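Local structure of eukaryotic peptide chain release factor GTP-binding subunit (Schizosaccharomyces pombe, 1R5B) at residues Gly296-Lys299 / Lys300-Val304; Leu305-Pro308 / Ile309-Thr312; Leu428-Gln431 / Thr432-Met436. The protein belongs to the eRF3 type of translational release factor, in which a P-loop nucleotide-binding domain of the elongation-factor family is joined to antiparallel beta domains. All coordinates share one frame; numbering follows the deposited sequence.

Interaction 1 of 3, residues Gly296-Lys299 / Lys300-Val304; sequences GSIK and KNSNV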
# COMPACT_ATOMS: atom_id res chain seq x y z
N GLY A 296 -7.83 -6.51 0.30
CA GLY A 296 -8.78 -7.29 -0.46
C GLY A 296 -9.78 -6.42 -1.18
O GLY A 296 -9.53 -5.24 -1.43
N SER A 297 -10.91 -7.01 -1.54
CA SER A 297 -11.95 -6.28 -2.27
C SER A 297 -13.34 -6.72 -1.84
O SER A 297 -13.50 -7.74 -1.18
CB SER A 297 -11.77 -6.50 -3.76
OG SER A 297 -12.16 -7.81 -4.10
N ILE A 298 -14.35 -5.96 -2.24
CA ILE A 298 -15.73 -6.26 -1.87
C ILE A 298 -16.67 -5.89 -3.04
O ILE A 298 -16.52 -4.84 -3.66
CB ILE A 298 -16.09 -5.52 -0.54
CG1 ILE A 298 -17.42 -5.98 0.03
CG2 ILE A 298 -16.15 -4.01 -0.73
CD1 ILE A 298 -17.35 -7.26 0.74
N LYS A 299 -17.60 -6.80 -3.34
CA LYS A 299 -18.63 -6.58 -4.35
C LYS A 299 -19.96 -6.30 -3.64
O LYS A 299 -20.13 -6.64 -2.47
CB LYS A 299 -18.81 -7.85 -5.22
CG LYS A 299 -17.76 -8.04 -6.34
CD LYS A 299 -17.13 -9.47 -6.37
CE LYS A 299 -17.64 -10.37 -7.50
NZ LYS A 299 -16.52 -11.05 -8.23
N LYS A 300 -20.90 -5.69 -4.34
CA LYS A 300 -22.26 -5.57 -3.84
C LYS A 300 -22.87 -6.96 -3.76
O LYS A 300 -22.65 -7.81 -4.64
CB LYS A 300 -23.10 -4.68 -4.78
CG LYS A 300 -24.46 -4.27 -4.22
CD LYS A 300 -25.32 -3.64 -5.31
CE LYS A 300 -26.81 -3.58 -4.94
NZ LYS A 300 -27.13 -2.35 -4.18
N ASN A 301 -23.66 -7.19 -2.71
CA ASN A 301 -24.25 -8.49 -2.41
C ASN A 301 -23.24 -9.58 -2.09
O ASN A 301 -23.35 -10.71 -2.56
CB ASN A 301 -25.19 -8.93 -3.52
CG ASN A 301 -26.27 -7.90 -3.79
OD1 ASN A 301 -27.23 -7.77 -3.02
ND2 ASN A 301 -26.13 -7.16 -4.88
N SER A 302 -22.25 -9.22 -1.28
CA SER A 302 -21.27 -10.17 -0.77
C SER A 302 -21.45 -10.35 0.72
O SER A 302 -21.75 -9.40 1.44
CB SER A 302 -19.86 -9.66 -1.03
OG SER A 302 -19.70 -9.34 -2.40
N ASN A 303 -21.28 -11.58 1.19
CA ASN A 303 -21.27 -11.84 2.62
C ASN A 303 -19.93 -11.43 3.18
O ASN A 303 -18.92 -11.50 2.50
CB ASN A 303 -21.53 -13.33 2.90
CG ASN A 303 -22.98 -13.71 2.70
OD1 ASN A 303 -23.85 -12.86 2.53
ND2 ASN A 303 -23.24 -15.01 2.75
N VAL A 304 -19.93 -10.98 4.43
CA VAL A 304 -18.72 -10.66 5.15
C VAL A 304 -18.85 -11.16 6.58
O VAL A 304 -19.94 -11.40 7.05
CB VAL A 304 -18.42 -9.14 5.16
CG1 VAL A 304 -18.42 -8.58 3.74
CG2 VAL A 304 -19.41 -8.39 6.03

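Interaction 2 of 3, residues Leu305-Pro308 / Ile309-Thr312; sequences LVMP and INQT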
# COMPACT_ATOMS: atom_id res chain seq x y z
N LEU A 305 -17.72 -11.31 7.25
CA LEU A 305 -17.68 -11.79 8.63
C LEU A 305 -17.30 -10.64 9.52
O LEU A 305 -16.42 -9.86 9.17
CB LEU A 305 -16.66 -12.92 8.76
CG LEU A 305 -16.61 -13.62 10.10
CD1 LEU A 305 -17.90 -14.39 10.37
CD2 LEU A 305 -15.42 -14.55 10.16
N VAL A 306 -17.98 -10.49 10.64
CA VAL A 306 -17.54 -9.54 11.64
C VAL A 306 -16.72 -10.31 12.66
O VAL A 306 -17.26 -11.16 13.37
CB VAL A 306 -18.71 -8.85 12.38
CG1 VAL A 306 -18.16 -7.74 13.28
CG2 VAL A 306 -19.74 -8.30 11.41
N MET A 307 -15.42 -10.05 12.70
CA MET A 307 -14.58 -10.51 13.81
C MET A 307 -14.50 -9.41 14.88
O MET A 307 -14.62 -8.24 14.55
CB MET A 307 -13.18 -10.89 13.30
CG MET A 307 -13.16 -12.20 12.51
SD MET A 307 -14.05 -13.54 13.29
CE MET A 307 -12.87 -14.09 14.35
N PRO A 308 -14.30 -9.76 16.15
CA PRO A 308 -14.01 -11.12 16.63
C PRO A 308 -15.23 -11.99 17.00
O PRO A 308 -15.04 -13.10 17.48
CB PRO A 308 -13.22 -10.83 17.92
CG PRO A 308 -13.91 -9.61 18.48
CD PRO A 308 -14.29 -8.79 17.26
N ILE A 309 -16.44 -11.49 16.77
CA ILE A 309 -17.66 -12.16 17.22
C ILE A 309 -18.14 -13.31 16.31
O ILE A 309 -19.06 -14.05 16.68
CB ILE A 309 -18.80 -11.12 17.44
CG1 ILE A 309 -19.10 -10.32 16.16
CG2 ILE A 309 -18.44 -10.18 18.58
CD1 ILE A 309 -20.40 -9.57 16.22
N ASN A 310 -17.54 -13.45 15.13
CA ASN A 310 -17.86 -14.54 14.21
C ASN A 310 -19.30 -14.50 13.69
O ASN A 310 -19.97 -15.53 13.55
CB ASN A 310 -17.54 -15.88 14.89
CG ASN A 310 -17.20 -16.98 13.89
OD1 ASN A 310 -16.65 -16.71 12.82
ND2 ASN A 310 -17.53 -18.23 14.25
N GLN A 311 -19.76 -13.29 13.37
CA GLN A 311 -21.10 -13.05 12.85
C GLN A 311 -21.06 -12.67 11.37
O GLN A 311 -20.38 -11.71 10.98
CB GLN A 311 -21.76 -11.94 13.66
CG GLN A 311 -23.19 -11.56 13.23
CD GLN A 311 -24.22 -12.61 13.57
OE1 GLN A 311 -25.18 -12.81 12.82
NE2 GLN A 311 -24.03 -13.30 14.69
N THR A 312 -21.80 -13.40 10.54
CA THR A 312 -21.90 -13.13 9.11
C THR A 312 -22.95 -12.05 8.83
O THR A 312 -23.96 -11.98 9.52
CB THR A 312 -22.22 -14.43 8.34
OG1 THR A 312 -21.12 -15.35 8.45
CG2 THR A 312 -22.32 -14.18 6.85

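Interaction 3 of 3, residues Leu428-Gln431 / Thr432-Met436; sequences LETQ and TPVCM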
# COMPACT_ATOMS: atom_id res chain seq x y z
N LEU A 428 1.93 -9.29 25.18
CA LEU A 428 0.84 -8.43 25.61
C LEU A 428 -0.44 -9.25 25.66
O LEU A 428 -0.53 -10.31 25.05
CB LEU A 428 0.66 -7.25 24.67
CG LEU A 428 1.24 -5.92 25.16
CD1 LEU A 428 2.76 -6.03 25.29
CD2 LEU A 428 0.83 -4.75 24.24
N GLU A 429 -1.43 -8.74 26.40
CA GLU A 429 -2.68 -9.44 26.60
C GLU A 429 -3.83 -8.44 26.74
O GLU A 429 -3.66 -7.34 27.31
CB GLU A 429 -2.58 -10.37 27.82
CG GLU A 429 -2.40 -11.84 27.48
CD GLU A 429 -2.42 -12.75 28.70
OE1 GLU A 429 -3.42 -12.72 29.46
OE2 GLU A 429 -1.44 -13.50 28.91
N THR A 430 -5.00 -8.84 26.21
CA THR A 430 -6.24 -8.07 26.35
C THR A 430 -7.30 -8.84 27.14
O THR A 430 -7.17 -10.06 27.31
CB THR A 430 -6.80 -7.74 24.98
OG1 THR A 430 -6.80 -8.92 24.17
CG2 THR A 430 -5.90 -6.79 24.23
N GLN A 431 -8.34 -8.14 27.60
CA GLN A 431 -9.44 -8.78 28.37
C GLN A 431 -10.45 -9.46 27.45
O GLN A 431 -11.08 -10.44 27.84
CB GLN A 431 -10.17 -7.76 29.26
CG GLN A 431 -9.38 -7.31 30.49
CD GLN A 431 -9.05 -8.45 31.43
OE1 GLN A 431 -9.80 -8.73 32.36
NE2 GLN A 431 -7.92 -9.11 31.18
N THR A 432 -10.62 -8.91 26.24
CA THR A 432 -11.46 -9.54 25.22
C THR A 432 -10.76 -9.43 23.87
O THR A 432 -10.11 -8.43 23.60
CB THR A 432 -12.86 -8.90 25.15
OG1 THR A 432 -12.76 -7.52 24.76
CG2 THR A 432 -13.54 -8.85 26.53
N PRO A 433 -10.92 -10.44 23.01
CA PRO A 433 -10.16 -10.52 21.75
C PRO A 433 -10.28 -9.28 20.86
O PRO A 433 -11.34 -8.67 20.78
CB PRO A 433 -10.79 -11.73 21.05
CG PRO A 433 -11.37 -12.55 22.11
CD PRO A 433 -11.85 -11.58 23.14
N VAL A 434 -9.19 -8.91 20.20
CA VAL A 434 -9.22 -7.80 19.25
C VAL A 434 -8.55 -8.21 17.96
O VAL A 434 -7.62 -9.02 17.95
CB VAL A 434 -8.65 -6.47 19.86
CG1 VAL A 434 -7.86 -6.73 21.13
CG2 VAL A 434 -7.83 -5.67 18.85
N CYS A 435 -9.04 -7.66 16.85
CA CYS A 435 -8.53 -8.02 15.53
C CYS A 435 -7.21 -7.34 15.30
O CYS A 435 -7.05 -6.18 15.63
CB CYS A 435 -9.51 -7.62 14.44
SG CYS A 435 -11.13 -8.38 14.66
N MET A 436 -6.27 -8.08 14.72
CA MET A 436 -4.94 -7.55 14.45
C MET A 436 -4.20 -8.49 13.51
O MET A 436 -4.54 -9.67 13.39
CB MET A 436 -4.14 -7.36 15.76
CG MET A 436 -3.81 -8.66 16.51
SD MET A 436 -2.79 -8.51 18.03
CE MET A 436 -3.83 -7.55 18.95

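Interaction 1 of 3, residues Gly296-Lys299 / Lys300-Val304
A tight connection between two strands of an antiparallel beta domain, carried by Lys-299, Ser-302, Ile-298 and Val-304, is a worked example of a side chain fastening the turn it helps to make. Strand 297-299 ends at Lys-299, and the chain bends through Lys-300 and Asn-301 before strand 302-304 sets off at 130° to it. The two are not direct neighbours: the first pairs with strand 325-330, the second with strand 311-319. The turn is tied by one short hydrogen bond, from Ser-302 OG to Lys-299 O at 2.7 Å. The hydroxyl comes in over the carbonyl group, well above its plane, with a C=O...O angle of 106°, so the bond does not lie along a lone pair. Ser-302 OG sits beside its own backbone N, a rotation that turns it back into the bend. CB of Lys-299 passes 3.3 Å from Ser-302 OG, while the remainder of the lysine chain runs outward.

The apolar half of the contact lies deeper. Ile-298 has CG1 opposite its backbone N (chi1 -170°), and this carries CD1 across to meet Val-304 CG1 at 3.4 Å, a tight methyl-to-methyl approach. The two side chains cross at nearly a right angle. CD1 also rests 3.9 Å from Ser-302 CB, and Phe-274 and Ile-293 pack around the same isoleucine. Lys-300 leads away, its NZ hydrogen-bonded to Thr-316 O. Asn-301 takes a left-handed backbone conformation, and together with Ser-302 it faces Val-315: a G1 beta bulge, at a sharp strand-to-strand turn in the curled antiparallel sheet that makes up the middle domain of elongation-factor-like proteins.

Interaction 2 of 3, residues Leu305-Pro308 / Ile309-Thr312
Val-306 and Gln-311 form an antiparallel hydrogen-bonded pair, and Leu-305 and Thr-312 the non-hydrogen-bonded pair beside it, as the chain doubles back with its two arms almost exactly opposed. Val-306 N reaches Gln-311 O at 2.7 Å in a nearly straight bond of 170°. The return bond, Gln-311 N to Val-306 O, is longer at 3.3 Å. Val-306 O is shared, since Asn-310 N also approaches it, at 2.9 Å but in a strongly bent, weak bond.

Two successive residues facing one, with Asn-310 in a left-handed conformation, make this a G1 beta bulge closing the hairpin of strands 302-307 and 311-319. A cis peptide precedes Pro-308, which with Ile-309 rounds the tip and packs against Tyr-350.

Ile-309 CG1 occupies the position between backbone N and carbonyl carbon (chi1 58°), a rotation that turns it toward the opposite strand, 3.4 Å from Val-306 O. Its branch then runs alongside Val-306, pointing the same way, with CG1 to CG1 at 4.0 Å; Leu-352 covers Val-306 from strand 351-353. On the face that carries Leu-305 and Thr-312, Leu-305 extends across the hairpin until Asn-310 OD1 rests against both methyls, 3.6 Å from CD1 and from CD2. CD1 continues toward Thr-312 OG1 at 3.9 Å. On the same side of the bend, the folded chain of Met-307 brings SD to 3.9 Å from Asn-310 N, its successive bends curling it back over the turn.

Interaction 3 of 3, residues Leu428-Gln431 / Thr432-Met436
Thr-430 meets Thr-432 and Val-434 in a local contact around a corner, where the chain passes from one sheet to another in the C-terminal, eEF1A-like beta domain. Strand 426-430 belongs to a six-stranded antiparallel sheet, bonded by its backbone to Thr-363 and Phe-365. Strand 433-435 instead joins the short strand 361-362, with Val-434 bonded to Thr-362. Both arms therefore lean on the same incoming piece of chain, which itself bends from one sheet to the other.

The change of direction is made in the backbone. Gln-431 drops out of the extended conformation into a helical one (phi -81°, psi -31°), and Thr-432 returns to extended. As a result the amide nitrogens Gln-431 N and Thr-432 N lie close together, two donors that cannot serve one another. The side chain of Gln-431 folds at chi2 and heads outward, while Thr-432 CG2 lies over the preceding peptide, 3.2 Å from Gln-431 O.

Inside the corner, Thr-430 does the bridging. Its hydroxyl lies between backbone N and carbonyl carbon (chi1 48°), which sends OG1 forward across the bend toward Thr-432 O. The resulting hydrogen bond, 3.4 Å long, is weak, so the corner probably owes more of its shape to the backbone and the strand pairings than to this link. The methyl branch serves the apolar side. Val-434 comes in at about a right angle to Thr-430, and Ile-388 packs on both Val-434 and Met-436. The contact closes with Val-434 CG1 seated against both branches of the threonine, 3.7 Å from Thr-430 CG2 and 3.9 Å from OG1.

In the fold
The three contacts follow one another along the chain and step across a junction between two beta domains. Interactions 1 and 2 share strand 302-307, which interaction 2 joins to its neighbour 311-319, and their centres are 14 Å apart; they meet where Val-304 O lies 3.7 Å from Thr-312 CG2. Interaction 3 belongs to the next domain, yet its strand 433-435 packs on the hairpin tip of interaction 2, Met-307 O lying 3.5 Å from Cys-435 SG and Pro-308 CG 3.6 Å from Pro-433 O. Interactions 1 and 3 do not touch, their nearest atoms being about 12 Å apart. None of the three contributes a strand to the mixed sheet of the nucleotide-binding domain.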